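Long-range contacts in pngf-ii (PDB 4R4X), which removes N-linked glycans from glycoproteins as a peptide:N-glycosidase, hydrolysing the bond between the asparagine side chain and the first sugar: residues I6-S11 / V146-V151; G249-I254 / M300-P305; P439-I444 / A451-P456. All coordinates share one frame; numbering follows the deposited sequence. Where two conformers were deposited one is given.

Contact 1 (I6-S11 / V146-V151)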
loop_
_atom_site.group_PDB
_atom_site.type_symbol
_atom_site.label_atom_id
_atom_site.label_comp_id
_atom_site.label_asym_id
_atom_site.label_seq_id
_atom_site.Cartn_x
_atom_site.Cartn_y
_atom_site.Cartn_z
ATOM N N ILE A 6 2.715 39.237 -14.739
ATOM C CA ILE A 6 2.338 38.699 -16.033
ATOM C C ILE A 6 1.418 37.509 -15.872
ATOM O O ILE A 6 1.716 36.575 -15.107
ATOM C CB ILE A 6 3.577 38.256 -16.843
ATOM C CG1 ILE A 6 4.590 39.414 -16.948
ATOM C CG2 ILE A 6 3.137 37.772 -18.226
ATOM C CD1 ILE A 6 5.602 39.469 -15.822
ATOM N N THR A 7 0.294 37.549 -16.577
ATOM C CA THR A 7 -0.720 36.544 -16.491
ATOM C C THR A 7 -0.796 35.799 -17.793
ATOM O O THR A 7 -0.768 36.409 -18.849
ATOM C CB THR A 7 -2.093 37.184 -16.211
ATOM O OG1 THR A 7 -1.979 37.998 -15.035
ATOM C CG2 THR A 7 -3.158 36.096 -16.032
ATOM N N TYR A 8 -0.873 34.478 -17.709
ATOM C CA TYR A 8 -0.752 33.624 -18.889
ATOM C C TYR A 8 -2.002 32.814 -19.151
ATOM O O TYR A 8 -2.811 32.568 -18.247
ATOM C CB TYR A 8 0.414 32.643 -18.733
ATOM C CG TYR A 8 1.777 33.290 -18.649
ATOM C CD1 TYR A 8 2.309 33.659 -17.431
ATOM C CD2 TYR A 8 2.537 33.517 -19.790
ATOM C CE1 TYR A 8 3.565 34.247 -17.336
ATOM C CE2 TYR A 8 3.790 34.116 -19.714
ATOM C CZ TYR A 8 4.308 34.471 -18.491
ATOM O OH TYR A 8 5.554 35.062 -18.390
ATOM N N GLN A 9 -2.110 32.359 -20.388
ATOM C CA GLN A 9 -3.248 31.569 -20.857
ATOM C C GLN A 9 -2.782 30.347 -21.645
ATOM O O GLN A 9 -1.991 30.482 -22.588
ATOM C CB GLN A 9 -4.137 32.446 -21.741
ATOM C CG GLN A 9 -5.385 31.758 -22.255
ATOM C CD GLN A 9 -6.230 32.682 -23.115
ATOM O OE1 GLN A 9 -7.284 33.147 -22.682
ATOM N NE2 GLN A 9 -5.763 32.972 -24.314
ATOM N N ASN A 10 -3.290 29.172 -21.267
ATOM C CA ASN A 10 -2.991 27.891 -21.920
ATOM C C ASN A 10 -3.970 27.550 -23.037
ATOM O O ASN A 10 -5.169 27.758 -22.891
ATOM C CB ASN A 10 -3.012 26.748 -20.903
ATOM C CG ASN A 10 -1.833 26.806 -19.948
ATOM O OD1 ASN A 10 -1.076 25.848 -19.810
ATOM N ND2 ASN A 10 -1.642 27.948 -19.338
ATOM N N SER A 11 -3.426 27.012 -24.129
ATOM C CA SER A 11 -4.175 26.615 -25.318
ATOM C C SER A 11 -3.666 25.269 -25.771
ATOM O O SER A 11 -2.501 24.946 -25.575
ATOM C CB SER A 11 -3.925 27.608 -26.454
ATOM O OG SER A 11 -4.765 28.735 -26.337
ATOM N N VAL A 146 1.460 28.293 -24.117
ATOM C CA VAL A 146 1.187 29.123 -22.944
ATOM C C VAL A 146 1.594 30.530 -23.371
ATOM O O VAL A 146 2.743 30.730 -23.751
ATOM C CB VAL A 146 2.007 28.671 -21.706
ATOM C CG1 VAL A 146 1.678 29.529 -20.485
ATOM C CG2 VAL A 146 1.747 27.208 -21.389
ATOM N N GLU A 147 0.663 31.483 -23.351
ATOM C CA GLU A 147 0.948 32.837 -23.820
ATOM C C GLU A 147 0.449 33.908 -22.840
ATOM O O GLU A 147 -0.624 33.787 -22.269
ATOM C CB GLU A 147 0.357 33.039 -25.229
ATOM C CG GLU A 147 0.483 34.453 -25.784
ATOM C CD GLU A 147 0.267 34.533 -27.305
ATOM O OE1 GLU A 147 -0.199 33.538 -27.911
ATOM O OE2 GLU A 147 0.572 35.588 -27.890
ATOM N N ALA A 148 1.238 34.957 -22.650
ATOM C CA ALA A 148 0.836 36.083 -21.796
ATOM C C ALA A 148 -0.394 36.799 -22.380
ATOM O O ALA A 148 -0.487 36.967 -23.597
ATOM C CB ALA A 148 1.993 37.054 -21.650
ATOM N N THR A 149 -1.341 37.164 -21.512
ATOM C CA THR A 149 -2.522 37.953 -21.877
ATOM C C THR A 149 -2.461 39.365 -21.282
ATOM O O THR A 149 -3.134 40.262 -21.763
ATOM C CB THR A 149 -3.810 37.270 -21.383
ATOM O OG1 THR A 149 -3.619 36.842 -20.044
ATOM C CG2 THR A 149 -4.126 36.065 -22.223
ATOM N N SER A 150 -1.660 39.572 -20.239
ATOM C CA SER A 150 -1.443 40.915 -19.715
ATOM C C SER A 150 -0.114 41.006 -19.002
ATOM O O SER A 150 0.346 40.022 -18.427
ATOM C CB SER A 150 -2.574 41.338 -18.765
ATOM O OG SER A 150 -2.709 40.416 -17.713
ATOM N N VAL A 151 0.484 42.187 -19.073
ATOM C CA VAL A 151 1.678 42.550 -18.344
ATOM C C VAL A 151 1.349 43.879 -17.658
ATOM O O VAL A 151 1.116 44.873 -18.345
ATOM C CB VAL A 151 2.895 42.723 -19.286
ATOM C CG1 VAL A 151 4.120 43.179 -18.504
ATOM C CG2 VAL A 151 3.174 41.422 -20.029
HETATM O O HOH W 1 -0.932 40.532 -15.389
#

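Contact 2 (G249-I254 / M300-P305)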
loop_
_atom_site.group_PDB
_atom_site.type_symbol
_atom_site.label_atom_id
_atom_site.label_comp_id
_atom_site.label_asym_id
_atom_site.label_seq_id
_atom_site.Cartn_x
_atom_site.Cartn_y
_atom_site.Cartn_z
ATOM N N GLY A 249 3.622 -16.877 7.421
ATOM C CA GLY A 249 3.385 -15.563 7.978
ATOM C C GLY A 249 1.948 -15.063 7.797
ATOM O O GLY A 249 1.216 -15.451 6.867
ATOM N N ASP A 250 1.543 -14.193 8.711
ATOM C CA ASP A 250 0.258 -13.506 8.619
ATOM C C ASP A 250 0.423 -12.118 9.191
ATOM O O ASP A 250 1.089 -11.937 10.210
ATOM C CB ASP A 250 -0.803 -14.207 9.483
ATOM C CG ASP A 250 -1.828 -14.997 8.680
ATOM O OD1 ASP A 250 -1.929 -14.871 7.442
ATOM O OD2 ASP A 250 -2.572 -15.763 9.319
ATOM N N VAL A 251 -0.210 -11.157 8.547
ATOM C CA VAL A 251 -0.556 -9.886 9.156
ATOM C C VAL A 251 -2.047 -10.002 9.423
ATOM O O VAL A 251 -2.833 -10.350 8.519
ATOM C CB VAL A 251 -0.271 -8.706 8.235
ATOM C CG1 VAL A 251 -0.655 -7.401 8.908
ATOM C CG2 VAL A 251 1.196 -8.701 7.835
ATOM N N PHE A 252 -2.423 -9.766 10.674
ATOM C CA PHE A 252 -3.774 -10.029 11.132
ATOM C C PHE A 252 -4.287 -8.890 11.983
ATOM O O PHE A 252 -3.507 -8.087 12.503
ATOM C CB PHE A 252 -3.849 -11.352 11.914
ATOM C CG PHE A 252 -3.030 -11.386 13.177
ATOM C CD1 PHE A 252 -1.709 -11.789 13.156
ATOM C CD2 PHE A 252 -3.595 -11.028 14.399
ATOM C CE1 PHE A 252 -0.945 -11.816 14.324
ATOM C CE2 PHE A 252 -2.851 -11.075 15.569
ATOM C CZ PHE A 252 -1.508 -11.452 15.531
ATOM N N ILE A 253 -5.602 -8.803 12.061
ATOM C CA ILE A 253 -6.287 -7.954 13.026
ATOM C C ILE A 253 -7.200 -8.834 13.872
ATOM O O ILE A 253 -7.561 -9.959 13.477
ATOM C CB ILE A 253 -7.074 -6.788 12.375
ATOM C CG1 ILE A 253 -8.139 -7.302 11.414
ATOM C CG2 ILE A 253 -6.123 -5.849 11.632
ATOM C CD1 ILE A 253 -9.083 -6.250 10.880
ATOM N N ILE A 254 -7.584 -8.319 15.045
ATOM C CA ILE A 254 -8.376 -9.084 15.980
ATOM C C ILE A 254 -9.756 -8.432 16.139
ATOM O O ILE A 254 -9.879 -7.387 16.804
ATOM C CB ILE A 254 -7.665 -9.206 17.348
ATOM C CG1 ILE A 254 -6.332 -9.932 17.180
ATOM C CG2 ILE A 254 -8.550 -9.966 18.332
ATOM C CD1 ILE A 254 -5.461 -9.964 18.406
HETATM N N MSE A 300 -3.246 -10.226 5.358
HETATM C CA MSE A 300 -2.302 -10.680 4.316
HETATM C C MSE A 300 -1.678 -11.964 4.789
HETATM O O MSE A 300 -1.090 -12.001 5.860
HETATM C CB MSE A 300 -1.183 -9.640 4.091
HETATM C CG MSE A 300 -0.083 -10.099 3.120
HETATM SE SE MSE A 300 1.679 -9.282 3.520
HETATM C CE MSE A 300 1.101 -7.454 3.959
ATOM N N ARG A 301 -1.807 -13.039 4.000
ATOM C CA ARG A 301 -1.116 -14.290 4.243
ATOM C C ARG A 301 0.097 -14.302 3.323
ATOM O O ARG A 301 -0.031 -14.051 2.108
ATOM C CB ARG A 301 -2.035 -15.493 3.961
ATOM C CG ARG A 301 -1.343 -16.860 3.946
ATOM C CD ARG A 301 -1.604 -17.749 5.147
ATOM N NE ARG A 301 -3.023 -17.907 5.474
ATOM C CZ ARG A 301 -3.868 -18.840 5.023
ATOM N NH1 ARG A 301 -3.499 -19.775 4.157
ATOM N NH2 ARG A 301 -5.142 -18.806 5.425
ATOM N N PHE A 302 1.279 -14.540 3.901
ATOM C CA PHE A 302 2.520 -14.500 3.145
ATOM C C PHE A 302 3.444 -15.610 3.613
ATOM O O PHE A 302 3.269 -16.186 4.699
ATOM C CB PHE A 302 3.223 -13.122 3.238
ATOM C CG PHE A 302 3.757 -12.780 4.612
ATOM C CD1 PHE A 302 2.919 -12.242 5.595
ATOM C CD2 PHE A 302 5.105 -12.972 4.927
ATOM C CE1 PHE A 302 3.406 -11.938 6.862
ATOM C CE2 PHE A 302 5.598 -12.672 6.199
ATOM C CZ PHE A 302 4.753 -12.150 7.168
ATOM N N PHE A 303 4.429 -15.922 2.778
ATOM C CA PHE A 303 5.413 -16.917 3.139
ATOM C C PHE A 303 6.780 -16.316 2.983
ATOM O O PHE A 303 7.061 -15.714 1.958
ATOM C CB PHE A 303 5.208 -18.158 2.293
ATOM C CG PHE A 303 3.925 -18.846 2.619
ATOM C CD1 PHE A 303 2.739 -18.408 2.065
ATOM C CD2 PHE A 303 3.894 -19.817 3.600
ATOM C CE1 PHE A 303 1.522 -18.958 2.444
ATOM C CE2 PHE A 303 2.685 -20.409 3.963
ATOM C CZ PHE A 303 1.491 -19.960 3.403
ATOM N N THR A 304 7.627 -16.463 3.994
ATOM C CA THR A 304 9.009 -15.954 3.881
ATOM C C THR A 304 9.795 -16.787 2.884
ATOM O O THR A 304 9.533 -17.984 2.693
ATOM C CB THR A 304 9.796 -15.889 5.208
ATOM O OG1 THR A 304 10.180 -17.208 5.630
ATOM C CG2 THR A 304 9.015 -15.198 6.292
ATOM N N PRO A 305 10.746 -16.148 2.206
ATOM C CA PRO A 305 11.649 -16.920 1.414
ATOM C C PRO A 305 12.649 -17.638 2.326
ATOM O O PRO A 305 12.570 -17.501 3.530
ATOM C CB PRO A 305 12.278 -15.863 0.512
ATOM C CG PRO A 305 12.336 -14.655 1.365
ATOM C CD PRO A 305 11.092 -14.716 2.197
#

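Contact 3 (P439-I444 / A451-P456)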
loop_
_atom_site.group_PDB
_atom_site.type_symbol
_atom_site.label_atom_id
_atom_site.label_comp_id
_atom_site.label_asym_id
_atom_site.label_seq_id
_atom_site.Cartn_x
_atom_site.Cartn_y
_atom_site.Cartn_z
ATOM N N PRO A 439 -1.939 -31.283 -5.337
ATOM C CA PRO A 439 -3.126 -30.442 -5.450
ATOM C C PRO A 439 -4.344 -31.127 -4.816
ATOM O O PRO A 439 -4.516 -32.343 -4.974
ATOM C CB PRO A 439 -3.345 -30.315 -6.954
ATOM C CG PRO A 439 -2.185 -30.954 -7.615
ATOM C CD PRO A 439 -1.515 -31.839 -6.622
ATOM N N LYS A 440 -5.177 -30.354 -4.120
ATOM C CA LYS A 440 -6.408 -30.908 -3.541
ATOM C C LYS A 440 -7.545 -29.946 -3.753
ATOM O O LYS A 440 -7.432 -28.772 -3.417
ATOM C CB LYS A 440 -6.252 -31.167 -2.033
ATOM C CG LYS A 440 -5.221 -32.205 -1.650
ATOM C CD LYS A 440 -5.532 -33.594 -2.178
ATOM C CE LYS A 440 -4.464 -34.601 -1.748
ATOM N NZ LYS A 440 -4.521 -34.957 -0.311
ATOM N N GLU A 441 -8.655 -30.444 -4.281
ATOM C CA GLU A 441 -9.836 -29.630 -4.459
ATOM C C GLU A 441 -10.439 -29.137 -3.146
ATOM O O GLU A 441 -10.728 -29.941 -2.278
ATOM C CB GLU A 441 -10.861 -30.432 -5.239
ATOM C CG GLU A 441 -12.137 -29.691 -5.569
ATOM C CD GLU A 441 -12.990 -30.484 -6.562
ATOM O OE1 GLU A 441 -13.759 -31.369 -6.130
ATOM O OE2 GLU A 441 -12.890 -30.216 -7.775
ATOM N N ASN A 442 -10.599 -27.809 -3.010
ATOM C CA ASN A 442 -11.309 -27.187 -1.887
ATOM C C ASN A 442 -12.760 -26.984 -2.329
ATOM O O ASN A 442 -13.008 -26.354 -3.369
ATOM C CB ASN A 442 -10.744 -25.785 -1.515
ATOM C CG ASN A 442 -9.376 -25.814 -0.827
ATOM O OD1 ASN A 442 -9.077 -24.952 0.014
ATOM N ND2 ASN A 442 -8.533 -26.756 -1.199
ATOM N N SER A 443 -13.709 -27.459 -1.534
ATOM C CA SER A 443 -15.139 -27.326 -1.829
ATOM C C SER A 443 -15.819 -26.465 -0.758
ATOM O O SER A 443 -15.700 -26.725 0.421
ATOM C CB SER A 443 -15.793 -28.700 -1.873
ATOM O OG SER A 443 -15.291 -29.460 -2.966
ATOM N N ILE A 444 -16.527 -25.435 -1.194
ATOM C CA ILE A 444 -17.226 -24.512 -0.304
ATOM C C ILE A 444 -18.746 -24.708 -0.475
ATOM O O ILE A 444 -19.277 -24.643 -1.592
ATOM C CB ILE A 444 -16.846 -23.051 -0.610
ATOM C CG1 ILE A 444 -15.372 -22.756 -0.245
ATOM C CG2 ILE A 444 -17.716 -22.082 0.181
ATOM C CD1 ILE A 444 -14.375 -23.431 -1.143
ATOM N N ALA A 451 -21.346 -24.508 -3.404
ATOM C CA ALA A 451 -21.357 -23.218 -4.050
ATOM C C ALA A 451 -20.148 -23.012 -5.004
ATOM O O ALA A 451 -20.287 -22.337 -6.024
ATOM C CB ALA A 451 -21.423 -22.117 -3.006
ATOM N N HIS A 452 -18.998 -23.606 -4.680
ATOM C CA HIS A 452 -17.773 -23.384 -5.425
ATOM C C HIS A 452 -16.745 -24.470 -5.082
ATOM O O HIS A 452 -16.512 -24.781 -3.893
ATOM C CB HIS A 452 -17.217 -22.004 -5.053
ATOM C CG HIS A 452 -16.051 -21.583 -5.861
ATOM N ND1 HIS A 452 -16.160 -21.196 -7.176
ATOM C CD2 HIS A 452 -14.733 -21.488 -5.549
ATOM C CE1 HIS A 452 -14.958 -20.892 -7.645
ATOM N NE2 HIS A 452 -14.079 -21.058 -6.677
ATOM N N ALA A 453 -16.125 -25.033 -6.110
ATOM C CA ALA A 453 -15.055 -26.016 -5.928
ATOM C C ALA A 453 -13.879 -25.577 -6.800
ATOM O O ALA A 453 -14.064 -25.162 -7.946
ATOM C CB ALA A 453 -15.542 -27.391 -6.332
ATOM N N PHE A 454 -12.684 -25.593 -6.241
ATOM C CA PHE A 454 -11.495 -25.242 -7.027
ATOM C C PHE A 454 -10.262 -25.855 -6.413
ATOM O O PHE A 454 -10.211 -26.152 -5.202
ATOM C CB PHE A 454 -11.340 -23.719 -7.168
ATOM C CG PHE A 454 -10.765 -23.028 -5.935
ATOM C CD1 PHE A 454 -11.517 -22.894 -4.779
ATOM C CD2 PHE A 454 -9.470 -22.482 -5.960
ATOM C CE1 PHE A 454 -11.000 -22.247 -3.660
ATOM C CE2 PHE A 454 -8.945 -21.812 -4.846
ATOM C CZ PHE A 454 -9.711 -21.691 -3.704
ATOM N N THR A 455 -9.261 -26.048 -7.256
ATOM C CA THR A 455 -8.001 -26.610 -6.830
ATOM C C THR A 455 -6.937 -25.507 -6.736
ATOM O O THR A 455 -6.502 -24.977 -7.773
ATOM C CB THR A 455 -7.575 -27.690 -7.824
ATOM O OG1 THR A 455 -8.601 -28.704 -7.862
ATOM C CG2 THR A 455 -6.263 -28.315 -7.394
ATOM N N PRO A 456 -6.537 -25.146 -5.501
ATOM C CA PRO A 456 -5.588 -24.049 -5.337
ATOM C C PRO A 456 -4.180 -24.541 -5.690
ATOM O O PRO A 456 -3.734 -25.568 -5.172
ATOM C CB PRO A 456 -5.693 -23.701 -3.855
ATOM C CG PRO A 456 -6.822 -24.490 -3.283
ATOM C CD PRO A 456 -7.002 -25.658 -4.198
HETATM O O HOH W 2 -3.912 -27.728 -3.704
HETATM O O HOH W 3 -11.024 -28.211 -8.158
#

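Contact 1 (I6-S11 / V146-V151)
Ile6 to Asn10 run antiparallel to Val146 to Val151, the axes of strands 6-11 and 146-148 approaching to 4.4 Å at 146°, and a classic beta bulge sets Thr149 and Ser150 together opposite Thr7. At the bulge the Thr149 amide N reaches Thr7 O at 2.8 Å, while Ser150 O takes the Thr7 amide; Gln9 and Glu147 exchange two more backbone bonds beyond the one-residue shift. Ile6, Tyr8, Ala148 and Val151 share one face and meet there as an apolar patch. Tyr8 has CG anti to its carbonyl carbon (chi1 -64°), and its ring atom CD2 comes within 3.5 Å of Ala148 N, with CE2 4.0 Å from Ala148 CB. The small methyl of alanine suits a place beside so wide a ring, and it also meets Ile6 CG2, at 3.7 Å. Tyr8 OH is hydrogen-bonded to Val135 O of strand 134-140. The pairing joins the first long strand of the N-terminal domain to one of its last, among the mostly antiparallel strands of this domain, consistent with its family kinship to the LolA/LolB lipoprotein carriers. Next to the ring, Val146 crosses Tyr8 at about a right angle, CG1 touching Tyr8 CB, whereas Asn10 lies side by side with Val146. The other face is polar and partly exposed: hydroxyls of Thr7 and Ser150 share a water, 2.8 Å from Thr7 OG1 and 2.9 Å from Ser150 OG. Nearby, Thr149 CG2 rests on Gln9 CB, 3.7 Å away, the methyl meeting the aliphatic part of an extended glutamine.

Contact 2 (G249-I254 / M300-P305)
Phe302 lays one face of its ring on Gly249, with Gly249 CA 3.8 Å from the ring centroid and 15° off its normal: a CH-pi contact across an antiparallel strand pair. The pair lies inside the large sheet of the PNGase F module, whose relatives are built as two jelly rolls. Glycine suits this spot because it puts no side chain in the space the ring takes. Chi1 of 67° places Phe302 CG between its own backbone N and carbonyl carbon. Ring atom CE1 also lies 3.5 Å from Asp250 N. Around this centre, Gly249 and Phe302 form a hydrogen-bonded pair, as do Val251 and the selenomethionine Met300. On the face with the ring, Val251 CG2 meets Phe302 CE1, with the Met300 chain, modelled in two conformers, beside it, so that branched, flexible and flat apolar groups fill a buried layer against strands 231-240 and 326-331. The opposite face carries Asp250 and Arg301. Arg301 has CG anti to its backbone N (chi1 170°), but the chain bends further out; its guanidinium makes a salt bridge to Glu298 and a hydrogen bond to Asn529 O. Asp250 stays close to the arginine stem, OD1 lying 3.5 Å from Arg301 CB. The same OD1 stands at the guanidinium edge, near its plane, 3.8 Å from Arg301 NE in a long salt bridge.

Contact 3 (P439-I444 / A451-P456)
Chi1 of -72° sets Asn442 CG anti to its carbonyl carbon, 3.8 Å from Pro456 CG, and chi1 of 78° sets Phe454 CG between its own backbone N and carbonyl carbon. Asn442 and Phe454 share one face of the sheet, Asn442 CB lying 4.1 Å from Phe454 CE1. The ring also receives Ile444 CD1 at its edge, near the ring plane. Pro456 crosses the Asn442 side chain obliquely, its CG 3.5 Å from Asn442 ND2. Proline fits here as a compact, rigid apolar ring, whereas the asparagine amide has work at both ends: ND2 makes a weak bond to Lys440 O, and OD1 is hydrogen-bonded to Tyr423 and Thr425 of strand 416-428. The backbones form a beta hairpin on the edge of a four-stranded antiparallel sheet, with Asn442 and Phe454 exchanging two hydrogen bonds. Near the turn lies a classic bulge, where Ala451 and His452 both face Ile444; Ile444 O accepts two amides, Ala451 N at 2.8 Å and His452 N at 3.3 Å. On the other face Ala453 CB lies 4.0 Å from Ser443 OG, and the Glu441 chain also reaches it. Past the paired strands, two waters bridge the segments alongside direct contacts such as Pro439 CB on Thr455 CG2. One receives the Lys440 amide and donates to Pro456 O at 2.6 Å; another donates to Glu441 OE2 and bonds to Thr455 OG1. Packing against strands 416-428 and 493-504 is thus largely apolar, with Asn442 OD1 as a polar tie, while backbone amides grip the strands and bridging waters supply partners beyond them.

In the fold
The three contacts follow one another along the chain, each closing before the next opens. Contact 1 stands apart in the N-terminal domain, its centre about 55 Å from that of contact 2 and 64 Å from that of contact 3; the same domain holds a zinc ion bound by Glu52 and Asp159. Contacts 2 and 3 belong to the PNGase F module, with centres about 22 Å and nearest atoms about 9 Å apart. Strand 493-504 connects them: the Arg301 backbone of contact 2 is hydrogen-bonded to that of Thr494, and Phe454 of contact 3 packs on Val497. In PNGase F the catalytic cleft lies between the two jelly rolls, and a similar site is likely here.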